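Local structure of amidohydrolase (Staphylococcus aureus, 3NUR) at residues His234-Gly239 against Glu272-Ser277; Gly223-Val228 against Trp254-Pro259; Tyr31-Ile36 against Gln112-Gln117. The protein probably hydrolyses carbon-nitrogen bonds other than peptide bonds, as a metal-binding TIM-barrel member of the amidohydrolase family whose substrate is not established. All coordinates share one frame; numbering follows the deposited sequence.

Contact 1: His234-Gly239 against Glu272-Ser277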
loop_
_atom_site.group_PDB
_atom_site.type_symbol
_atom_site.label_atom_id
_atom_site.label_comp_id
_atom_site.label_asym_id
_atom_site.label_seq_id
_atom_site.Cartn_x
_atom_site.Cartn_y
_atom_site.Cartn_z
ATOM N N HIS A 234 8.110 -11.143 -6.551
ATOM C CA HIS A 234 7.880 -12.536 -6.139
ATOM C C HIS A 234 6.420 -12.931 -6.426
ATOM O O HIS A 234 6.155 -14.027 -6.915
ATOM C CB HIS A 234 8.130 -12.686 -4.626
ATOM C CG HIS A 234 9.525 -13.084 -4.285
ATOM N ND1 HIS A 234 9.820 -14.375 -3.873
ATOM C CD2 HIS A 234 10.658 -12.343 -4.262
ATOM C CE1 HIS A 234 11.121 -14.386 -3.625
ATOM N NE2 HIS A 234 11.674 -13.188 -3.855
ATOM N N LEU A 235 5.481 -12.027 -6.115
ATOM C CA LEU A 235 4.049 -12.281 -6.298
ATOM C C LEU A 235 3.707 -12.518 -7.766
ATOM O O LEU A 235 3.017 -13.473 -8.094
ATOM C CB LEU A 235 3.204 -11.144 -5.697
ATOM C CG LEU A 235 3.441 -10.817 -4.195
ATOM C CD1 LEU A 235 2.465 -9.736 -3.714
ATOM C CD2 LEU A 235 3.291 -12.050 -3.309
ATOM N N VAL A 236 4.289 -11.723 -8.654
ATOM C CA VAL A 236 4.094 -11.866 -10.092
ATOM C C VAL A 236 4.719 -13.176 -10.591
ATOM O O VAL A 236 4.046 -13.929 -11.282
ATOM C CB VAL A 236 4.642 -10.623 -10.845
ATOM C CG1 VAL A 236 4.737 -10.868 -12.351
ATOM C CG2 VAL A 236 3.801 -9.384 -10.543
ATOM N N LEU A 237 6.008 -13.413 -10.280
ATOM C CA LEU A 237 6.747 -14.605 -10.724
ATOM C C LEU A 237 6.143 -15.924 -10.254
ATOM O O LEU A 237 6.266 -16.928 -10.961
ATOM C CB LEU A 237 8.250 -14.523 -10.353
ATOM C CG LEU A 237 9.035 -13.328 -10.909
ATOM C CD1 LEU A 237 10.476 -13.361 -10.425
ATOM C CD2 LEU A 237 8.967 -13.257 -12.450
ATOM N N SER A 238 5.468 -15.911 -9.088
ATOM C CA SER A 238 4.808 -17.111 -8.535
ATOM C C SER A 238 3.475 -17.467 -9.252
ATOM O O SER A 238 2.881 -18.507 -8.943
ATOM C CB SER A 238 4.572 -16.968 -7.037
ATOM O OG SER A 238 3.491 -16.095 -6.750
ATOM N N GLY A 239 3.012 -16.595 -10.156
ATOM C CA GLY A 239 1.786 -16.815 -10.924
ATOM C C GLY A 239 0.464 -16.477 -10.264
ATOM O O GLY A 239 -0.596 -16.900 -10.752
ATOM N N GLU A 272 9.033 -17.959 -18.448
ATOM C CA GLU A 272 8.216 -18.596 -19.483
ATOM C C GLU A 272 7.020 -19.396 -18.984
ATOM O O GLU A 272 6.131 -19.699 -19.775
ATOM C CB GLU A 272 9.084 -19.372 -20.496
ATOM C CG GLU A 272 10.012 -18.470 -21.300
ATOM C CD GLU A 272 9.349 -17.498 -22.255
ATOM O OE1 GLU A 272 8.803 -17.958 -23.284
ATOM O OE2 GLU A 272 9.396 -16.276 -21.987
ATOM N N HIS A 273 6.972 -19.699 -17.672
ATOM C CA HIS A 273 5.859 -20.396 -17.026
ATOM C C HIS A 273 4.623 -19.483 -16.830
ATOM O O HIS A 273 3.539 -19.984 -16.516
ATOM C CB HIS A 273 6.306 -20.958 -15.670
ATOM C CG HIS A 273 6.710 -19.886 -14.700
ATOM N ND1 HIS A 273 7.910 -19.221 -14.827
ATOM C CD2 HIS A 273 6.043 -19.389 -13.633
ATOM C CE1 HIS A 273 7.930 -18.330 -13.845
ATOM N NE2 HIS A 273 6.846 -18.416 -13.085
ATOM N N LEU A 274 4.786 -18.159 -16.991
ATOM C CA LEU A 274 3.673 -17.218 -16.840
ATOM C C LEU A 274 2.933 -17.052 -18.160
ATOM O O LEU A 274 3.524 -17.243 -19.225
ATOM C CB LEU A 274 4.162 -15.847 -16.354
ATOM C CG LEU A 274 4.945 -15.830 -15.018
ATOM C CD1 LEU A 274 5.518 -14.422 -14.749
ATOM C CD2 LEU A 274 4.053 -16.298 -13.850
ATOM N N ASN A 275 1.657 -16.660 -18.093
ATOM C CA ASN A 275 0.863 -16.441 -19.310
ATOM C C ASN A 275 1.276 -15.198 -20.091
ATOM O O ASN A 275 1.053 -15.135 -21.306
ATOM C CB ASN A 275 -0.618 -16.338 -18.946
ATOM C CG ASN A 275 -1.234 -17.631 -18.463
ATOM O OD1 ASN A 275 -0.716 -18.727 -18.685
ATOM N ND2 ASN A 275 -2.374 -17.524 -17.797
ATOM N N HIS A 276 1.811 -14.174 -19.380
ATOM C CA HIS A 276 2.148 -12.882 -19.967
ATOM C C HIS A 276 3.588 -12.486 -19.676
ATOM O O HIS A 276 4.243 -13.111 -18.833
ATOM C CB HIS A 276 1.216 -11.796 -19.380
ATOM C CG HIS A 276 -0.245 -12.158 -19.436
ATOM N ND1 HIS A 276 -0.962 -12.074 -20.616
ATOM C CD2 HIS A 276 -1.053 -12.644 -18.463
ATOM C CE1 HIS A 276 -2.192 -12.484 -20.322
ATOM N NE2 HIS A 276 -2.288 -12.865 -19.044
ATOM N N SER A 277 4.062 -11.406 -20.336
ATOM C CA SER A 277 5.404 -10.886 -20.060
ATOM C C SER A 277 5.387 -10.316 -18.636
ATOM O O SER A 277 4.311 -9.967 -18.127
ATOM C CB SER A 277 5.782 -9.797 -21.056
ATOM O OG SER A 277 5.074 -8.594 -20.802
#
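H273 binds the C-terminal end of helix 223-237: its NE2 donates to L237 O over 2.7 Å, with the N-H almost in line (177°). The oxygen lies in the plane of the imidazole, and the nitrogen in turn lies in the carbonyl plane, so ring and peptide group meet edge-on. H273 reaches this place with CG between its backbone N and carbonyl carbon (chi1 63°), which folds the ring back over its own chain, where L274 CG lies against one face. The side chain of L274 points the same way and supplies the apolar half. L274 CD2 comes to 3.5 Å from V236 O and 3.7 Å from G239 CA, while L274 CD1 packs loosely on L237 CD2 at 4.3 Å. G239, with positive phi, closes the helix in a Schellman motif, its N bonded back to V236 O at 3.1 Å. The loop between helices 262-268 and 278-284 is thus fastened to the C-terminal end of helix 223-237, with Y281 of helix 278-284 touching both V236 and L274, and D242 of helix 240-243 receiving the backbone N of N275.

Contact 2: Gly223-Val228 against Trp254-Pro259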
loop_
_atom_site.group_PDB
_atom_site.type_symbol
_atom_site.label_atom_id
_atom_site.label_comp_id
_atom_site.label_asym_id
_atom_site.label_seq_id
_atom_site.Cartn_x
_atom_site.Cartn_y
_atom_site.Cartn_z
ATOM N N GLY A 223 16.394 1.015 1.612
ATOM C CA GLY A 223 16.243 -0.401 1.881
ATOM C C GLY A 223 14.854 -1.006 1.929
ATOM O O GLY A 223 14.631 -2.069 1.338
ATOM N N TRP A 224 13.933 -0.397 2.679
ATOM C CA TRP A 224 12.637 -1.057 2.765
ATOM C C TRP A 224 11.794 -0.906 1.507
ATOM O O TRP A 224 10.864 -1.676 1.291
ATOM C CB TRP A 224 11.924 -0.832 4.103
ATOM C CG TRP A 224 11.383 0.545 4.401
ATOM C CD1 TRP A 224 10.950 1.478 3.508
ATOM C CD2 TRP A 224 10.971 1.007 5.694
ATOM N NE1 TRP A 224 10.347 2.526 4.169
ATOM C CE2 TRP A 224 10.348 2.263 5.513
ATOM C CE3 TRP A 224 11.089 0.486 6.996
ATOM C CZ2 TRP A 224 9.866 3.026 6.592
ATOM C CZ3 TRP A 224 10.632 1.250 8.063
ATOM C CH2 TRP A 224 10.013 2.494 7.859
ATOM N N HIS A 225 12.193 0.043 0.642
ATOM C CA HIS A 225 11.560 0.271 -0.665
ATOM C C HIS A 225 12.072 -0.789 -1.651
ATOM O O HIS A 225 11.285 -1.404 -2.380
ATOM C CB HIS A 225 11.839 1.710 -1.129
ATOM C CG HIS A 225 11.240 2.698 -0.171
ATOM N ND1 HIS A 225 9.872 2.831 -0.044
ATOM C CD2 HIS A 225 11.844 3.497 0.745
ATOM C CE1 HIS A 225 9.682 3.728 0.921
ATOM N NE2 HIS A 225 10.841 4.165 1.417
ATOM N N ILE A 226 13.395 -1.045 -1.636
ATOM C CA ILE A 226 13.993 -2.112 -2.444
ATOM C C ILE A 226 13.284 -3.422 -2.078
ATOM O O ILE A 226 12.845 -4.166 -2.965
ATOM C CB ILE A 226 15.513 -2.211 -2.128
ATOM C CG1 ILE A 226 16.280 -0.988 -2.664
ATOM C CG2 ILE A 226 16.105 -3.550 -2.599
ATOM C CD1 ILE A 226 16.475 -0.891 -4.253
ATOM N N ASP A 227 13.130 -3.660 -0.757
ATOM C CA ASP A 227 12.494 -4.870 -0.247
ATOM C C ASP A 227 11.057 -5.099 -0.762
ATOM O O ASP A 227 10.742 -6.190 -1.266
ATOM C CB ASP A 227 12.570 -4.862 1.276
ATOM C CG ASP A 227 12.061 -6.114 1.917
ATOM O OD1 ASP A 227 12.895 -6.969 2.282
ATOM O OD2 ASP A 227 10.828 -6.202 2.144
ATOM N N VAL A 228 10.191 -4.074 -0.666
ATOM C CA VAL A 228 8.803 -4.232 -1.118
ATOM C C VAL A 228 8.676 -4.447 -2.637
ATOM O O VAL A 228 7.813 -5.215 -3.063
ATOM C CB VAL A 228 7.844 -3.189 -0.506
ATOM C CG1 VAL A 228 8.221 -1.797 -0.941
ATOM C CG2 VAL A 228 6.384 -3.500 -0.832
ATOM N N TRP A 254 6.187 5.514 -5.872
ATOM C CA TRP A 254 6.352 5.492 -7.323
ATOM C C TRP A 254 6.658 4.101 -7.911
ATOM O O TRP A 254 7.268 3.990 -8.983
ATOM C CB TRP A 254 7.397 6.557 -7.761
ATOM C CG TRP A 254 6.971 7.981 -7.516
ATOM C CD1 TRP A 254 7.605 8.902 -6.734
ATOM C CD2 TRP A 254 5.852 8.662 -8.114
ATOM N NE1 TRP A 254 6.941 10.110 -6.788
ATOM C CE2 TRP A 254 5.875 9.997 -7.645
ATOM C CE3 TRP A 254 4.851 8.281 -9.024
ATOM C CZ2 TRP A 254 4.935 10.951 -8.052
ATOM C CZ3 TRP A 254 3.877 9.210 -9.377
ATOM C CH2 TRP A 254 3.923 10.524 -8.892
ATOM N N GLY A 255 6.217 3.052 -7.224
ATOM C CA GLY A 255 6.440 1.691 -7.704
ATOM C C GLY A 255 7.571 0.936 -7.046
ATOM O O GLY A 255 7.899 -0.174 -7.491
ATOM N N GLU A 256 8.176 1.507 -5.962
ATOM C CA GLU A 256 9.202 0.786 -5.177
ATOM C C GLU A 256 10.323 0.242 -6.067
ATOM O O GLU A 256 10.751 -0.912 -5.916
ATOM C CB GLU A 256 8.522 -0.351 -4.367
ATOM C CG GLU A 256 7.293 0.114 -3.572
ATOM C CD GLU A 256 7.530 0.995 -2.355
ATOM O OE1 GLU A 256 8.681 1.432 -2.134
ATOM O OE2 GLU A 256 6.563 1.205 -1.584
ATOM N N PHE A 257 10.800 1.118 -6.970
ATOM C CA PHE A 257 11.863 0.956 -7.978
ATOM C C PHE A 257 11.479 0.143 -9.207
ATOM O O PHE A 257 12.206 0.198 -10.199
ATOM C CB PHE A 257 13.126 0.331 -7.383
ATOM C CG PHE A 257 13.843 1.179 -6.375
ATOM C CD1 PHE A 257 14.864 2.043 -6.772
ATOM C CD2 PHE A 257 13.553 1.069 -5.017
ATOM C CE1 PHE A 257 15.571 2.784 -5.832
ATOM C CE2 PHE A 257 14.257 1.820 -4.076
ATOM C CZ PHE A 257 15.284 2.643 -4.492
ATOM N N ILE A 258 10.399 -0.659 -9.138
ATOM C CA ILE A 258 10.028 -1.543 -10.258
ATOM C C ILE A 258 9.921 -0.827 -11.643
ATOM O O ILE A 258 10.483 -1.356 -12.612
ATOM C CB ILE A 258 8.774 -2.403 -9.951
ATOM C CG1 ILE A 258 9.056 -3.351 -8.774
ATOM C CG2 ILE A 258 8.357 -3.237 -11.225
ATOM C CD1 ILE A 258 7.755 -3.810 -8.049
ATOM N N PRO A 259 9.263 0.359 -11.765
ATOM C CA PRO A 259 9.168 1.006 -13.087
ATOM C C PRO A 259 10.493 1.351 -13.741
ATOM O O PRO A 259 10.529 1.499 -14.958
ATOM C CB PRO A 259 8.327 2.265 -12.811
ATOM C CG PRO A 259 7.505 1.885 -11.602
ATOM C CD PRO A 259 8.501 1.134 -10.753
#
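Four consecutive residues with positive phi, W254 to F257, carry the loop that faces helix 223-237, and this unusual backbone turns the side chains of E256 and F257 toward the helix. G255 to I258 form a type I' turn, closed by I258 N on G255 O. From it E256 sends a chain bent at chi2 to H225, whose ND1 donates to E256 OE1 at 2.8 Å. The bond is somewhat bent (148°), but it uses the syn lone pair of the carboxylate, and ring and carboxylate lie nearly coplanar, 17° apart. V228 CG1 presses on the same carboxylate at 3.2 Å from E256 CD, a tight approach for a methyl. The other oxygen, E256 OE2, is hydrogen-bonded to H253 ND1, so two histidines grip the buried acid, one at each oxygen, and fix the rotation of the carboxylate.

In the TIM barrel of the amidohydrolases, loops at the C-terminal ends of the strands surround the metal centre. The loop after strand 249-251 is one of these, and the side chain of H225 lies about 7 Å from the bound calcium ion, which is held by E28, H30, H192 and D316. The His-carboxylate pair is therefore near the metal site without being part of its coordination shell.

Beside the polar pair, I226 sets CD1 over one face of the F257 ring, 3.6 Å from the centroid and 16° off the normal, a CH-pi contact. The isoleucine bends at chi2 to bring that methyl over the ring. H225 CB lies at the edge of the same phenyl, 3.8 Å from F257 CE2, and Y222, just before the helix, meets F257 edge-to-face.

Contact 3: Tyr31-Ile36 against Gln112-Gln117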
loop_
_atom_site.group_PDB
_atom_site.type_symbol
_atom_site.label_atom_id
_atom_site.label_comp_id
_atom_site.label_asym_id
_atom_site.label_seq_id
_atom_site.Cartn_x
_atom_site.Cartn_y
_atom_site.Cartn_z
ATOM N N TYR A 31 -3.289 5.502 10.308
ATOM C CA TYR A 31 -3.778 5.723 11.657
ATOM C C TYR A 31 -3.151 4.682 12.580
ATOM O O TYR A 31 -2.753 3.621 12.120
ATOM C CB TYR A 31 -5.331 5.633 11.719
ATOM C CG TYR A 31 -5.857 4.218 11.689
ATOM C CD1 TYR A 31 -5.977 3.528 10.487
ATOM C CD2 TYR A 31 -6.128 3.525 12.872
ATOM C CE1 TYR A 31 -6.406 2.211 10.454
ATOM C CE2 TYR A 31 -6.543 2.197 12.851
ATOM C CZ TYR A 31 -6.670 1.542 11.636
ATOM O OH TYR A 31 -7.070 0.237 11.579
ATOM N N VAL A 32 -3.121 4.965 13.892
ATOM C CA VAL A 32 -2.736 3.972 14.900
ATOM C C VAL A 32 -3.731 4.153 16.036
ATOM O O VAL A 32 -4.407 5.195 16.100
ATOM C CB VAL A 32 -1.258 4.030 15.388
ATOM C CG1 VAL A 32 -0.269 3.897 14.229
ATOM C CG2 VAL A 32 -0.969 5.287 16.222
ATOM N N ILE A 33 -3.825 3.131 16.907
ATOM C CA ILE A 33 -4.681 3.178 18.090
ATOM C C ILE A 33 -3.761 3.059 19.307
ATOM O O ILE A 33 -3.029 2.075 19.442
ATOM C CB ILE A 33 -5.815 2.122 18.051
ATOM C CG1 ILE A 33 -6.800 2.445 16.911
ATOM C CG2 ILE A 33 -6.557 2.058 19.407
ATOM C CD1 ILE A 33 -7.433 1.265 16.312
ATOM N N GLU A 34 -3.764 4.100 20.162
ATOM C CA GLU A 34 -2.893 4.175 21.350
ATOM C C GLU A 34 -2.864 2.893 22.189
ATOM O O GLU A 34 -1.778 2.387 22.474
ATOM C CB GLU A 34 -3.259 5.389 22.209
ATOM C CG GLU A 34 -2.201 5.737 23.241
ATOM C CD GLU A 34 -2.613 6.880 24.149
ATOM O OE1 GLU A 34 -2.447 8.051 23.740
ATOM O OE2 GLU A 34 -3.128 6.603 25.257
ATOM N N ASP A 35 -4.049 2.347 22.527
ATOM C CA ASP A 35 -4.166 1.118 23.318
ATOM C C ASP A 35 -3.552 -0.098 22.630
ATOM O O ASP A 35 -2.984 -0.957 23.311
ATOM C CB ASP A 35 -5.621 0.869 23.733
ATOM C CG ASP A 35 -6.142 1.790 24.839
ATOM O OD1 ASP A 35 -5.349 2.622 25.354
ATOM O OD2 ASP A 35 -7.342 1.676 25.192
ATOM N N ILE A 36 -3.606 -0.142 21.275
ATOM C CA ILE A 36 -3.010 -1.228 20.489
ATOM C C ILE A 36 -1.508 -1.012 20.460
ATOM O O ILE A 36 -0.758 -1.987 20.564
ATOM C CB ILE A 36 -3.654 -1.369 19.074
ATOM C CG1 ILE A 36 -5.132 -1.763 19.214
ATOM C CG2 ILE A 36 -2.884 -2.382 18.173
ATOM C CD1 ILE A 36 -5.899 -1.835 17.964
ATOM N N GLN A 112 -8.427 -7.526 14.732
ATOM C CA GLN A 112 -9.891 -7.401 14.858
ATOM C C GLN A 112 -10.279 -6.106 15.573
ATOM O O GLN A 112 -11.191 -5.405 15.136
ATOM C CB GLN A 112 -10.487 -8.590 15.616
ATOM C CG GLN A 112 -10.578 -9.834 14.757
ATOM C CD GLN A 112 -10.936 -11.071 15.557
ATOM O OE1 GLN A 112 -11.254 -12.122 14.993
ATOM N NE2 GLN A 112 -10.859 -10.991 16.883
ATOM N N LYS A 113 -9.557 -5.771 16.623
ATOM C CA LYS A 113 -9.792 -4.569 17.392
ATOM C C LYS A 113 -9.508 -3.315 16.565
ATOM O O LYS A 113 -10.290 -2.359 16.602
ATOM C CB LYS A 113 -8.858 -4.575 18.577
ATOM C CG LYS A 113 -9.270 -3.613 19.682
ATOM C CD LYS A 113 -9.696 -4.406 20.878
ATOM C CE LYS A 113 -8.783 -5.579 21.161
ATOM N NZ LYS A 113 -9.328 -6.437 22.223
ATOM N N ALA A 114 -8.369 -3.351 15.816
ATOM C CA ALA A 114 -8.022 -2.191 15.015
ATOM C C ALA A 114 -9.127 -1.964 13.979
ATOM O O ALA A 114 -9.627 -0.836 13.861
ATOM C CB ALA A 114 -6.667 -2.390 14.344
ATOM N N ASN A 115 -9.537 -3.035 13.256
ATOM C CA ASN A 115 -10.582 -2.934 12.221
ATOM C C ASN A 115 -11.928 -2.452 12.783
ATOM O O ASN A 115 -12.578 -1.599 12.172
ATOM C CB ASN A 115 -10.736 -4.259 11.481
ATOM C CG ASN A 115 -9.486 -4.616 10.707
ATOM O OD1 ASN A 115 -8.835 -3.749 10.104
ATOM N ND2 ASN A 115 -9.172 -5.899 10.647
ATOM N N ASP A 116 -12.311 -2.954 13.960
ATOM C CA ASP A 116 -13.565 -2.531 14.602
ATOM C C ASP A 116 -13.521 -1.059 14.982
ATOM O O ASP A 116 -14.503 -0.351 14.747
ATOM C CB ASP A 116 -13.870 -3.390 15.846
ATOM C CG ASP A 116 -14.470 -4.756 15.535
ATOM O OD1 ASP A 116 -14.867 -4.985 14.365
ATOM O OD2 ASP A 116 -14.572 -5.585 16.465
ATOM N N GLN A 117 -12.395 -0.598 15.561
ATOM C CA GLN A 117 -12.277 0.809 15.969
ATOM C C GLN A 117 -12.265 1.716 14.748
ATOM O O GLN A 117 -12.875 2.788 14.766
ATOM C CB GLN A 117 -11.050 1.051 16.855
ATOM C CG GLN A 117 -11.207 0.476 18.261
ATOM C CD GLN A 117 -10.225 1.070 19.239
ATOM O OE1 GLN A 117 -10.115 2.294 19.396
ATOM N NE2 GLN A 117 -9.521 0.211 19.954
HETATM O O HOH W 1 -7.503 -1.337 9.474
HETATM O O HOH W 2 -8.838 2.247 22.119
#
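A114 is the small residue on which two isoleucines converge. I36 CD1 lies 3.7 Å from A114 CB, and in one of two deposited conformers of I33, the one described here, I33 CD1 is 3.7 Å from A114 CA. Q117, one turn further along helix 104-124, widens the patch: Q117 CB meets I33 CD1 at 3.7 Å, and the amide passes obliquely across the other branch, with Q117 NE2 3.5 Å from I33 CG2. On the far flank Y31 OH lies 3.8 Å from A114 CB.

Further out, water takes over. Y31 OH donates to a water at 2.7 Å, and that water donates to N115 OD1 at 2.8 Å, while N115 ND2 is bonded to E146 and to the backbone of T134. Y94 of strand 87-94 positions the first segment: its ring meets that of Y31 edge-to-face, its hydroxyl bonds I33 N, and its side chain also touches I36 and A114. A second water links Q117 OE1 to D35 OD2, the latter bond weak. With no direct hydrogen bond between the segments, their cohesion rests on methyl packing against the helix, and solvent bridges the polar rims around this apolar centre.

From the N terminus, contact 3 comes first: 31-36, at the end of strand 24-31, meets helix 104-124 across 75 intervening residues, closing a loop that contains strand 87-94. It is complete before the other two begin. Contacts 2 and 1 then cross along the chain, since both start on helix 223-237 and their partners follow in the same order. Contact 2 joins the start of that helix to the loop after strand 249-251, and contact 1 joins its end to the loop before helix 278-284. Their centres lie 19 Å apart, whereas contact 3 is on the opposite side of the chain's centre from both, about 28 Å from contact 2 between centres.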